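Local atomic coordinates of uncharacterized protein (Kutzneria albida DSM 43870, PDB entry 5M6Q), a protein that is thought to act as a microbial transglutaminase, transferring the acyl group of protein-bound glutamine to amines and so cross-linking or labelling proteins. Residues P62-A73 and E214-A222; G176-H187 and Y198-S206. All blocks are in the same frame, centred on the assembly; numbering follows the deposited sequence.

Interaction 1. Residues P62-A73 and E214-A222; sequences PLNLSFGSLRTA and EQVFTVAFA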
loop_
_atom_site.group_PDB
_atom_site.type_symbol
_atom_site.label_atom_id
_atom_site.label_comp_id
_atom_site.label_asym_id
_atom_site.label_seq_id
_atom_site.Cartn_x
_atom_site.Cartn_y
_atom_site.Cartn_z
ATOM N N PRO A 62 4.255 -0.199 5.603
ATOM C CA PRO A 62 4.168 0.900 6.573
ATOM C C PRO A 62 2.947 1.777 6.341
ATOM O O PRO A 62 2.618 2.071 5.192
ATOM C CB PRO A 62 5.457 1.684 6.325
ATOM C CG PRO A 62 5.728 1.470 4.862
ATOM C CD PRO A 62 5.194 0.093 4.507
ATOM N N LEU A 63 2.293 2.206 7.420
ATOM C CA LEU A 63 1.018 2.905 7.305
ATOM C C LEU A 63 1.148 4.386 7.629
ATOM O O LEU A 63 0.143 5.081 7.764
ATOM C CB LEU A 63 -0.020 2.250 8.218
ATOM C CG LEU A 63 -0.233 0.764 7.905
ATOM C CD1 LEU A 63 -1.272 0.132 8.839
ATOM C CD2 LEU A 63 -0.666 0.567 6.452
ATOM N N ASN A 64 2.396 4.847 7.720
ATOM C CA ASN A 64 2.749 6.218 8.118
ATOM C C ASN A 64 2.009 7.306 7.356
ATOM O O ASN A 64 1.634 8.333 7.915
ATOM C CB ASN A 64 4.257 6.467 7.910
ATOM C CG ASN A 64 5.123 5.425 8.564
ATOM O OD1 ASN A 64 6.011 4.853 7.928
ATOM N ND2 ASN A 64 4.892 5.186 9.850
ATOM N N LEU A 65 1.884 7.095 6.053
ATOM C CA LEU A 65 1.360 8.098 5.137
ATOM C C LEU A 65 0.106 7.550 4.491
ATOM O O LEU A 65 0.134 7.123 3.332
ATOM C CB LEU A 65 2.394 8.469 4.067
ATOM C CG LEU A 65 3.721 9.113 4.491
ATOM C CD1 LEU A 65 4.553 9.409 3.246
ATOM C CD2 LEU A 65 3.536 10.394 5.354
ATOM N N SER A 66 -0.986 7.562 5.254
ATOM C CA SER A 66 -2.267 6.992 4.821
ATOM C C SER A 66 -3.303 8.087 4.639
ATOM O O SER A 66 -3.405 8.983 5.471
ATOM C CB SER A 66 -2.787 5.965 5.833
ATOM O OG SER A 66 -1.949 4.828 5.885
ATOM N N PHE A 67 -4.115 7.977 3.590
ATOM C CA PHE A 67 -5.055 9.045 3.252
ATOM C C PHE A 67 -6.450 8.510 2.897
ATOM O O PHE A 67 -6.590 7.377 2.445
ATOM C CB PHE A 67 -4.475 9.883 2.099
ATOM C CG PHE A 67 -3.084 10.360 2.366
ATOM C CD1 PHE A 67 -2.864 11.473 3.166
ATOM C CD2 PHE A 67 -1.992 9.687 1.859
ATOM C CE1 PHE A 67 -1.584 11.911 3.430
ATOM C CE2 PHE A 67 -0.708 10.119 2.133
ATOM C CZ PHE A 67 -0.503 11.229 2.914
ATOM N N GLY A 68 -7.472 9.339 3.115
ATOM C CA GLY A 68 -8.851 8.965 2.853
ATOM C C GLY A 68 -9.177 8.821 1.371
ATOM O O GLY A 68 -10.114 8.115 1.004
ATOM N N SER A 69 -8.414 9.474 0.505
ATOM C CA SER A 69 -8.712 9.365 -0.923
ATOM C C SER A 69 -7.479 9.080 -1.776
ATOM O O SER A 69 -6.369 9.501 -1.457
ATOM C CB SER A 69 -9.406 10.637 -1.417
ATOM O OG SER A 69 -8.472 11.676 -1.618
ATOM N N LEU A 70 -7.689 8.340 -2.860
ATOM C CA LEU A 70 -6.630 8.012 -3.803
ATOM C C LEU A 70 -5.957 9.267 -4.369
ATOM O O LEU A 70 -4.740 9.303 -4.509
ATOM C CB LEU A 70 -7.186 7.150 -4.940
ATOM C CG LEU A 70 -6.191 6.794 -6.040
ATOM C CD1 LEU A 70 -4.993 6.024 -5.462
ATOM C CD2 LEU A 70 -6.876 6.018 -7.182
ATOM N N ARG A 71 -6.735 10.310 -4.659
ATOM C CA ARG A 71 -6.166 11.513 -5.261
ATOM C C ARG A 71 -5.132 12.190 -4.349
ATOM O O ARG A 71 -4.102 12.685 -4.815
ATOM C CB ARG A 71 -7.284 12.498 -5.628
ATOM C CG ARG A 71 -8.128 12.011 -6.811
ATOM C CD ARG A 71 -9.412 12.795 -6.990
ATOM N NE ARG A 71 -9.165 14.117 -7.555
ATOM C CZ ARG A 71 -9.134 15.238 -6.845
ATOM N NH1 ARG A 71 -9.342 15.203 -5.532
ATOM N NH2 ARG A 71 -8.900 16.395 -7.450
ATOM N N THR A 72 -5.400 12.201 -3.053
ATOM C CA THR A 72 -4.427 12.754 -2.122
ATOM C C THR A 72 -3.156 11.924 -2.129
ATOM O O THR A 72 -2.058 12.475 -2.125
ATOM C CB THR A 72 -4.967 12.816 -0.695
ATOM O OG1 THR A 72 -6.231 13.496 -0.673
ATOM C CG2 THR A 72 -3.973 13.537 0.217
ATOM N N ALA A 73 -3.303 10.600 -2.108
ATOM C CA ALA A 73 -2.147 9.717 -2.132
ATOM C C ALA A 73 -1.343 9.946 -3.403
ATOM O O ALA A 73 -0.115 9.902 -3.395
ATOM C CB ALA A 73 -2.569 8.253 -2.032
ATOM N N GLU A 214 -13.502 0.633 6.699
ATOM C CA GLU A 214 -12.509 1.669 6.432
ATOM C C GLU A 214 -11.625 1.285 5.256
ATOM O O GLU A 214 -11.310 0.117 5.062
ATOM C CB GLU A 214 -11.608 1.914 7.659
ATOM C CG GLU A 214 -12.331 2.411 8.903
ATOM C CD GLU A 214 -12.928 3.819 8.763
ATOM O OE1 GLU A 214 -12.561 4.577 7.818
ATOM O OE2 GLU A 214 -13.777 4.168 9.621
ATOM N N GLN A 215 -11.226 2.290 4.487
ATOM C CA GLN A 215 -10.275 2.111 3.410
ATOM C C GLN A 215 -9.388 3.339 3.355
ATOM O O GLN A 215 -9.883 4.462 3.416
ATOM C CB GLN A 215 -10.987 1.893 2.070
ATOM C CG GLN A 215 -10.021 1.691 0.907
ATOM C CD GLN A 215 -10.717 1.170 -0.340
ATOM O OE1 GLN A 215 -11.898 0.853 -0.308
ATOM N NE2 GLN A 215 -9.984 1.073 -1.442
ATOM N N VAL A 216 -8.079 3.119 3.267
ATOM C CA VAL A 216 -7.107 4.196 3.120
ATOM C C VAL A 216 -6.234 3.956 1.895
ATOM O O VAL A 216 -6.103 2.839 1.420
ATOM C CB VAL A 216 -6.203 4.345 4.375
ATOM C CG1 VAL A 216 -7.025 4.743 5.598
ATOM C CG2 VAL A 216 -5.434 3.063 4.631
ATOM N N PHE A 217 -5.630 5.030 1.401
ATOM C CA PHE A 217 -4.683 4.950 0.322
ATOM C C PHE A 217 -3.361 5.451 0.871
ATOM O O PHE A 217 -3.265 6.570 1.375
ATOM C CB PHE A 217 -5.160 5.768 -0.876
ATOM C CG PHE A 217 -6.445 5.264 -1.451
ATOM C CD1 PHE A 217 -6.433 4.316 -2.463
ATOM C CD2 PHE A 217 -7.656 5.685 -0.940
ATOM C CE1 PHE A 217 -7.611 3.836 -2.975
ATOM C CE2 PHE A 217 -8.836 5.204 -1.451
ATOM C CZ PHE A 217 -8.814 4.281 -2.463
ATOM N N THR A 218 -2.348 4.610 0.750
ATOM C CA THR A 218 -1.128 4.759 1.519
ATOM C C THR A 218 0.049 4.895 0.595
ATOM O O THR A 218 0.152 4.199 -0.412
ATOM C CB THR A 218 -0.927 3.555 2.466
ATOM O OG1 THR A 218 -2.051 3.472 3.346
ATOM C CG2 THR A 218 0.363 3.692 3.285
ATOM N N VAL A 219 0.924 5.823 0.934
ATOM C CA VAL A 219 2.123 6.065 0.161
ATOM C C VAL A 219 3.293 5.535 0.949
ATOM O O VAL A 219 3.411 5.808 2.143
ATOM C CB VAL A 219 2.293 7.563 -0.143
ATOM C CG1 VAL A 219 3.509 7.781 -1.032
ATOM C CG2 VAL A 219 1.042 8.123 -0.775
ATOM N N ALA A 220 4.158 4.780 0.290
ATOM C CA ALA A 220 5.346 4.241 0.938
ATOM C C ALA A 220 6.472 4.180 -0.073
ATOM O O ALA A 220 6.234 4.118 -1.286
ATOM C CB ALA A 220 5.073 2.846 1.522
ATOM N N PHE A 221 7.705 4.197 0.415
ATOM C CA PHE A 221 8.841 4.080 -0.471
ATOM C C PHE A 221 9.093 2.638 -0.828
ATOM O O PHE A 221 9.132 1.760 0.026
ATOM C CB PHE A 221 10.087 4.723 0.149
ATOM C CG PHE A 221 10.083 6.215 0.026
ATOM C CD1 PHE A 221 10.175 6.805 -1.219
ATOM C CD2 PHE A 221 9.933 7.024 1.141
ATOM C CE1 PHE A 221 10.155 8.169 -1.355
ATOM C CE2 PHE A 221 9.918 8.398 1.014
ATOM C CZ PHE A 221 10.021 8.973 -0.240
ATOM N N ALA A 222 9.207 2.398 -2.120
ATOM C CA ALA A 222 9.617 1.101 -2.618
ATOM C C ALA A 222 11.055 1.229 -3.102
ATOM O O ALA A 222 11.503 2.311 -3.475
ATOM C CB ALA A 222 8.696 0.622 -3.742
HETATM O O HOH W 1 3.047 4.778 4.758
HETATM O O HOH W 2 -11.511 5.928 1.543
#
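With CG swung away from its own carbonyl carbon (chi1 -63°), Phe217 carries its ring under the first turn of the helix that starts at Leu70, and that helix start sets Leu70 CB over the ring, 3.9 Å from the Phe217 centroid and 12° off the normal, a CH-pi contact over the face. Beyond it, Leu70 CG lies opposite the backbone N (chi1 177°), which sends CD1 on to Phe217 CD1 at 3.7 Å. Gly68 O lies at the rim of the ring, in its plane. The Ala73 methyl wedges between Phe217 CB and Val219 CG2. Behind this packing, residues 66-67 form the short outermost strand of the antiparallel sheet, bonded on its other side by the backbone of Asp155 and Val157 and laid against strand 214-223: Phe67 and Phe217 are a hydrogen-bonded pair, with Phe217 N reaching Phe67 O at 2.7 Å, and Val219 N points almost straight at Leu65 O, 2.8 Å away. Ser66 and Thr218, the neighbouring non-hydrogen-bonded pair, turn to the other face. There Thr218 OG1 donates to Ser66 OG at 2.9 Å, and Ser66 OG in turn donates to Leu63 O at 2.8 Å, from above that carbonyl's plane, a two-bond chain that ties the preceding loop to the strand. Water 1 bridges Pro62 O, Leu65 N and Val219 O, and Pro62 CG rests on the Ala220 methyl, 3.7 Å away.

Interaction 2. Residues G176-H187 and Y198-S206; sequences GWFDQDTNTWWH and YQSTLRHYS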
loop_
_atom_site.group_PDB
_atom_site.type_symbol
_atom_site.label_atom_id
_atom_site.label_comp_id
_atom_site.label_asym_id
_atom_site.label_seq_id
_atom_site.Cartn_x
_atom_site.Cartn_y
_atom_site.Cartn_z
ATOM N N GLY A 176 -4.202 -3.800 -1.327
ATOM C CA GLY A 176 -4.189 -3.774 -2.775
ATOM C C GLY A 176 -3.055 -2.919 -3.305
ATOM O O GLY A 176 -2.986 -1.727 -3.038
ATOM N N TRP A 177 -2.168 -3.545 -4.064
ATOM C CA TRP A 177 -1.044 -2.852 -4.651
ATOM C C TRP A 177 -1.484 -2.096 -5.889
ATOM O O TRP A 177 -2.108 -2.675 -6.785
ATOM C CB TRP A 177 0.056 -3.838 -5.009
ATOM C CG TRP A 177 1.157 -3.174 -5.762
ATOM C CD1 TRP A 177 1.316 -3.116 -7.116
ATOM C CD2 TRP A 177 2.247 -2.449 -5.199
ATOM N NE1 TRP A 177 2.444 -2.400 -7.430
ATOM C CE2 TRP A 177 3.039 -1.985 -6.270
ATOM C CE3 TRP A 177 2.638 -2.156 -3.895
ATOM C CZ2 TRP A 177 4.198 -1.252 -6.075
ATOM C CZ3 TRP A 177 3.801 -1.424 -3.704
ATOM C CH2 TRP A 177 4.566 -0.988 -4.790
ATOM N N PHE A 178 -1.181 -0.807 -5.937
ATOM C CA PHE A 178 -1.593 0.015 -7.071
ATOM C C PHE A 178 -0.647 -0.141 -8.254
ATOM O O PHE A 178 0.475 0.352 -8.227
ATOM C CB PHE A 178 -1.661 1.496 -6.678
ATOM C CG PHE A 178 -2.404 2.356 -7.656
ATOM C CD1 PHE A 178 -3.160 1.785 -8.691
ATOM C CD2 PHE A 178 -2.371 3.740 -7.534
ATOM C CE1 PHE A 178 -3.862 2.583 -9.590
ATOM C CE2 PHE A 178 -3.076 4.555 -8.428
ATOM C CZ PHE A 178 -3.827 3.970 -9.456
ATOM N N ASP A 179 -1.121 -0.809 -9.298
ATOM C CA ASP A 179 -0.356 -0.960 -10.529
ATOM C C ASP A 179 -0.750 0.195 -11.440
ATOM O O ASP A 179 -1.813 0.178 -12.049
ATOM C CB ASP A 179 -0.650 -2.320 -11.170
ATOM C CG ASP A 179 -0.020 -2.504 -12.569
ATOM O OD1 ASP A 179 0.403 -1.531 -13.240
ATOM O OD2 ASP A 179 0.021 -3.667 -13.018
ATOM N N GLN A 180 0.119 1.188 -11.529
ATOM C CA GLN A 180 -0.217 2.407 -12.239
ATOM C C GLN A 180 0.113 2.321 -13.731
ATOM O O GLN A 180 -0.109 3.272 -14.465
ATOM C CB GLN A 180 0.480 3.591 -11.580
ATOM C CG GLN A 180 -0.118 3.864 -10.196
ATOM C CD GLN A 180 0.669 4.858 -9.357
ATOM O OE1 GLN A 180 1.634 4.495 -8.685
ATOM N NE2 GLN A 180 0.220 6.107 -9.346
ATOM N N ASP A 181 0.617 1.175 -14.182
ATOM C CA ASP A 181 0.736 0.944 -15.616
ATOM C C ASP A 181 -0.643 0.639 -16.198
ATOM O O ASP A 181 -1.022 1.175 -17.247
ATOM C CB ASP A 181 1.691 -0.203 -15.921
ATOM C CG ASP A 181 3.123 0.112 -15.557
ATOM O OD1 ASP A 181 3.498 1.303 -15.597
ATOM O OD2 ASP A 181 3.877 -0.839 -15.245
ATOM N N THR A 182 -1.399 -0.209 -15.507
ATOM C CA THR A 182 -2.689 -0.646 -16.029
ATOM C C THR A 182 -3.865 -0.123 -15.232
ATOM O O THR A 182 -5.003 -0.420 -15.565
ATOM C CB THR A 182 -2.800 -2.179 -16.069
ATOM O OG1 THR A 182 -2.629 -2.717 -14.751
ATOM C CG2 THR A 182 -1.773 -2.769 -17.010
ATOM N N ASN A 183 -3.596 0.641 -14.179
ATOM C CA ASN A 183 -4.660 1.165 -13.328
ATOM C C ASN A 183 -5.461 0.022 -12.691
ATOM O O ASN A 183 -6.686 0.063 -12.661
ATOM C CB ASN A 183 -5.596 2.084 -14.125
ATOM C CG ASN A 183 -6.444 2.947 -13.238
ATOM O OD1 ASN A 183 -5.966 3.466 -12.224
ATOM N ND2 ASN A 183 -7.723 3.103 -13.597
ATOM N N THR A 184 -4.764 -0.998 -12.196
ATOM C CA THR A 184 -5.420 -2.088 -11.475
ATOM C C THR A 184 -4.828 -2.246 -10.086
ATOM O O THR A 184 -3.772 -1.702 -9.779
ATOM C CB THR A 184 -5.307 -3.436 -12.206
ATOM O OG1 THR A 184 -3.931 -3.724 -12.489
ATOM C CG2 THR A 184 -6.092 -3.400 -13.518
ATOM N N TRP A 185 -5.525 -3.022 -9.270
ATOM C CA TRP A 185 -5.208 -3.192 -7.877
ATOM C C TRP A 185 -4.971 -4.674 -7.612
ATOM O O TRP A 185 -5.837 -5.503 -7.882
ATOM C CB TRP A 185 -6.340 -2.619 -7.019
ATOM C CG TRP A 185 -6.372 -1.140 -7.198
ATOM C CD1 TRP A 185 -6.929 -0.451 -8.240
ATOM C CD2 TRP A 185 -5.728 -0.161 -6.364
ATOM N NE1 TRP A 185 -6.701 0.901 -8.085
ATOM C CE2 TRP A 185 -5.973 1.104 -6.940
ATOM C CE3 TRP A 185 -4.988 -0.232 -5.178
ATOM C CZ2 TRP A 185 -5.500 2.292 -6.369
ATOM C CZ3 TRP A 185 -4.530 0.944 -4.607
ATOM C CH2 TRP A 185 -4.783 2.192 -5.205
ATOM N N TRP A 186 -3.769 -4.995 -7.140
ATOM C CA TRP A 186 -3.356 -6.381 -6.962
ATOM C C TRP A 186 -3.505 -6.816 -5.525
ATOM O O TRP A 186 -2.935 -6.210 -4.620
ATOM C CB TRP A 186 -1.914 -6.553 -7.428
ATOM C CG TRP A 186 -1.789 -6.375 -8.903
ATOM C CD1 TRP A 186 -1.772 -5.196 -9.585
ATOM C CD2 TRP A 186 -1.700 -7.416 -9.892
ATOM N NE1 TRP A 186 -1.662 -5.438 -10.942
ATOM C CE2 TRP A 186 -1.616 -6.789 -11.154
ATOM C CE3 TRP A 186 -1.694 -8.813 -9.830
ATOM C CZ2 TRP A 186 -1.510 -7.511 -12.345
ATOM C CZ3 TRP A 186 -1.582 -9.527 -11.014
ATOM C CH2 TRP A 186 -1.488 -8.878 -12.251
ATOM N N HIS A 187 -4.290 -7.859 -5.310
ATOM C CA HIS A 187 -4.489 -8.350 -3.969
ATOM C C HIS A 187 -4.599 -9.867 -4.022
ATOM O O HIS A 187 -4.153 -10.482 -4.981
ATOM C CB HIS A 187 -5.717 -7.695 -3.291
ATOM C CG HIS A 187 -6.992 -7.750 -4.082
ATOM N ND1 HIS A 187 -8.193 -8.116 -3.517
ATOM C CD2 HIS A 187 -7.269 -7.426 -5.367
ATOM C CE1 HIS A 187 -9.148 -8.048 -4.424
ATOM N NE2 HIS A 187 -8.617 -7.627 -5.555
ATOM N N TYR A 198 -5.365 -11.647 -7.139
ATOM C CA TYR A 198 -6.396 -10.935 -7.887
ATOM C C TYR A 198 -5.857 -9.654 -8.486
ATOM O O TYR A 198 -5.078 -8.944 -7.866
ATOM C CB TYR A 198 -7.583 -10.566 -6.994
ATOM C CG TYR A 198 -8.242 -11.718 -6.306
ATOM C CD1 TYR A 198 -8.618 -12.867 -7.011
ATOM C CD2 TYR A 198 -8.519 -11.658 -4.945
ATOM C CE1 TYR A 198 -9.243 -13.928 -6.364
ATOM C CE2 TYR A 198 -9.142 -12.706 -4.295
ATOM C CZ TYR A 198 -9.500 -13.836 -5.007
ATOM O OH TYR A 198 -10.122 -14.862 -4.341
ATOM N N GLN A 199 -6.320 -9.343 -9.679
ATOM C CA GLN A 199 -6.017 -8.085 -10.329
ATOM C C GLN A 199 -7.365 -7.427 -10.569
ATOM O O GLN A 199 -8.136 -7.881 -11.431
ATOM C CB GLN A 199 -5.239 -8.313 -11.631
ATOM C CG GLN A 199 -4.972 -7.051 -12.437
ATOM C CD GLN A 199 -4.478 -7.358 -13.844
ATOM O OE1 GLN A 199 -4.466 -8.517 -14.269
ATOM N NE2 GLN A 199 -4.064 -6.319 -14.572
ATOM N N SER A 200 -7.673 -6.393 -9.789
ATOM C CA SER A 200 -9.022 -5.816 -9.798
ATOM C C SER A 200 -9.082 -4.368 -10.241
ATOM O O SER A 200 -8.094 -3.632 -10.152
ATOM C CB SER A 200 -9.647 -5.922 -8.411
ATOM O OG SER A 200 -9.758 -7.276 -8.028
ATOM N N THR A 201 -10.249 -3.957 -10.718
ATOM C CA THR A 201 -10.516 -2.533 -10.807
ATOM C C THR A 201 -10.582 -1.992 -9.386
ATOM O O THR A 201 -10.859 -2.738 -8.443
ATOM C CB THR A 201 -11.839 -2.219 -11.498
ATOM O OG1 THR A 201 -12.894 -2.684 -10.663
ATOM C CG2 THR A 201 -11.938 -2.880 -12.874
ATOM N N LEU A 202 -10.361 -0.689 -9.231
ATOM C CA LEU A 202 -10.502 -0.050 -7.932
ATOM C C LEU A 202 -11.905 -0.225 -7.372
ATOM O O LEU A 202 -12.066 -0.510 -6.193
ATOM C CB LEU A 202 -10.162 1.441 -8.020
ATOM C CG LEU A 202 -10.353 2.159 -6.681
ATOM C CD1 LEU A 202 -9.407 1.601 -5.621
ATOM C CD2 LEU A 202 -10.204 3.674 -6.821
ATOM N N ARG A 203 -12.926 -0.073 -8.215
ATOM C CA ARG A 203 -14.289 -0.262 -7.744
ATOM C C ARG A 203 -14.492 -1.675 -7.166
ATOM O O ARG A 203 -15.158 -1.852 -6.157
ATOM C CB ARG A 203 -15.308 -0.025 -8.865
ATOM C CG ARG A 203 -16.744 -0.102 -8.370
ATOM C CD ARG A 203 -17.782 -0.018 -9.488
ATOM N NE ARG A 203 -17.391 0.899 -10.555
ATOM C CZ ARG A 203 -17.453 2.228 -10.477
ATOM N NH1 ARG A 203 -17.882 2.823 -9.368
ATOM N NH2 ARG A 203 -17.073 2.966 -11.516
ATOM N N HIS A 204 -13.930 -2.683 -7.813
ATOM C CA HIS A 204 -14.146 -4.037 -7.343
ATOM C C HIS A 204 -13.373 -4.287 -6.054
ATOM O O HIS A 204 -13.894 -4.883 -5.099
ATOM C CB HIS A 204 -13.741 -5.046 -8.409
ATOM C CG HIS A 204 -13.849 -6.461 -7.949
ATOM N ND1 HIS A 204 -15.056 -7.111 -7.831
ATOM C CD2 HIS A 204 -12.904 -7.338 -7.539
ATOM C CE1 HIS A 204 -14.850 -8.333 -7.381
ATOM N NE2 HIS A 204 -13.554 -8.499 -7.200
ATOM N N TYR A 205 -12.120 -3.834 -6.031
ATOM C CA TYR A 205 -11.301 -3.943 -4.833
ATOM C C TYR A 205 -11.986 -3.241 -3.642
ATOM O O TYR A 205 -11.912 -3.710 -2.509
ATOM C CB TYR A 205 -9.896 -3.357 -5.065
ATOM C CG TYR A 205 -9.099 -3.360 -3.779
ATOM C CD1 TYR A 205 -8.592 -4.552 -3.264
ATOM C CD2 TYR A 205 -8.925 -2.195 -3.040
ATOM C CE1 TYR A 205 -7.884 -4.571 -2.065
ATOM C CE2 TYR A 205 -8.221 -2.207 -1.838
ATOM C CZ TYR A 205 -7.709 -3.401 -1.365
ATOM O OH TYR A 205 -7.030 -3.434 -0.164
ATOM N N SER A 206 -12.681 -2.142 -3.915
ATOM C CA SER A 206 -13.277 -1.307 -2.867
ATOM C C SER A 206 -14.734 -1.649 -2.518
ATOM O O SER A 206 -15.338 -1.001 -1.661
ATOM C CB SER A 206 -13.216 0.170 -3.285
ATOM O OG SER A 206 -11.913 0.553 -3.694
HETATM O O HOH W 3 -9.013 0.888 -11.277
#
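NE2 of His187 and OG of Ser200 meet at 2.7 Å in the plane of the imidazole, an almost straight bond (171°) in which either could be the donor. His187 holds CG between its backbone N and carbonyl carbon (chi1 52°), which carries the ring across to the 198-206 segment. There the edge of Tyr205 points at one face of the imidazole, centroids 4.9 Å apart and planes at 83°, a T-shaped stack. Tyr198 takes the opposite face, its CB 3.7 Å from the His187 centroid and its ring also edge-on. The backbones pair as the antiparallel hairpin of strands 184-188 and 196-200. Trp186 and Gln199 share the other side of that hairpin: Gln199 runs extended alongside the indole, CB 3.7 Å from the centroid of the six-membered ring. Trp186 NE1 donates to Asp179 OD2 at 3.2 Å, and Asp179 OD1 accepts from Asp181 N, an Asx turn, and also from Thr182 N, which makes it an Asx motif. Were the indole of Trp186 cut back to a methyl, as with an alanine here, Asp179 OD2 would probably lose this donor and Gln199 the flat surface it lies along. On the Trp185 side, Leu202 CD1 packs over the indole. His187 ND1 bonds Asp174 OD2, so with both ring nitrogens held and both faces packed the imidazole has little freedom to turn.

Overall arrangement
Interactions 1 and 2 sit on the same antiparallel sheet, their centres about 14 Å apart, with strand 122-131 lying between strands 174-179 and 214-223. They meet through side chains: Phe217 CD1 is 3.8 Å from Trp185 CH2, and the start of helix 70-84, part of interaction 1, reaches interaction 2 through Leu70 CD1, 3.8 Å from Phe178 CE2. Gln215 NE2 probably hydrogen-bonds Ser206 OG at 3.0 Å. Interaction 2 contains His187, whose bond to Asp174 is consistent with the Asp–His pair of microbial transglutaminases; interaction 1 lies at the end of the sheet where strand 66-67 is outermost. Separate MES molecules, probably from the crystallisation liquor, bond Asn64 in interaction 1 and His204 in interaction 2.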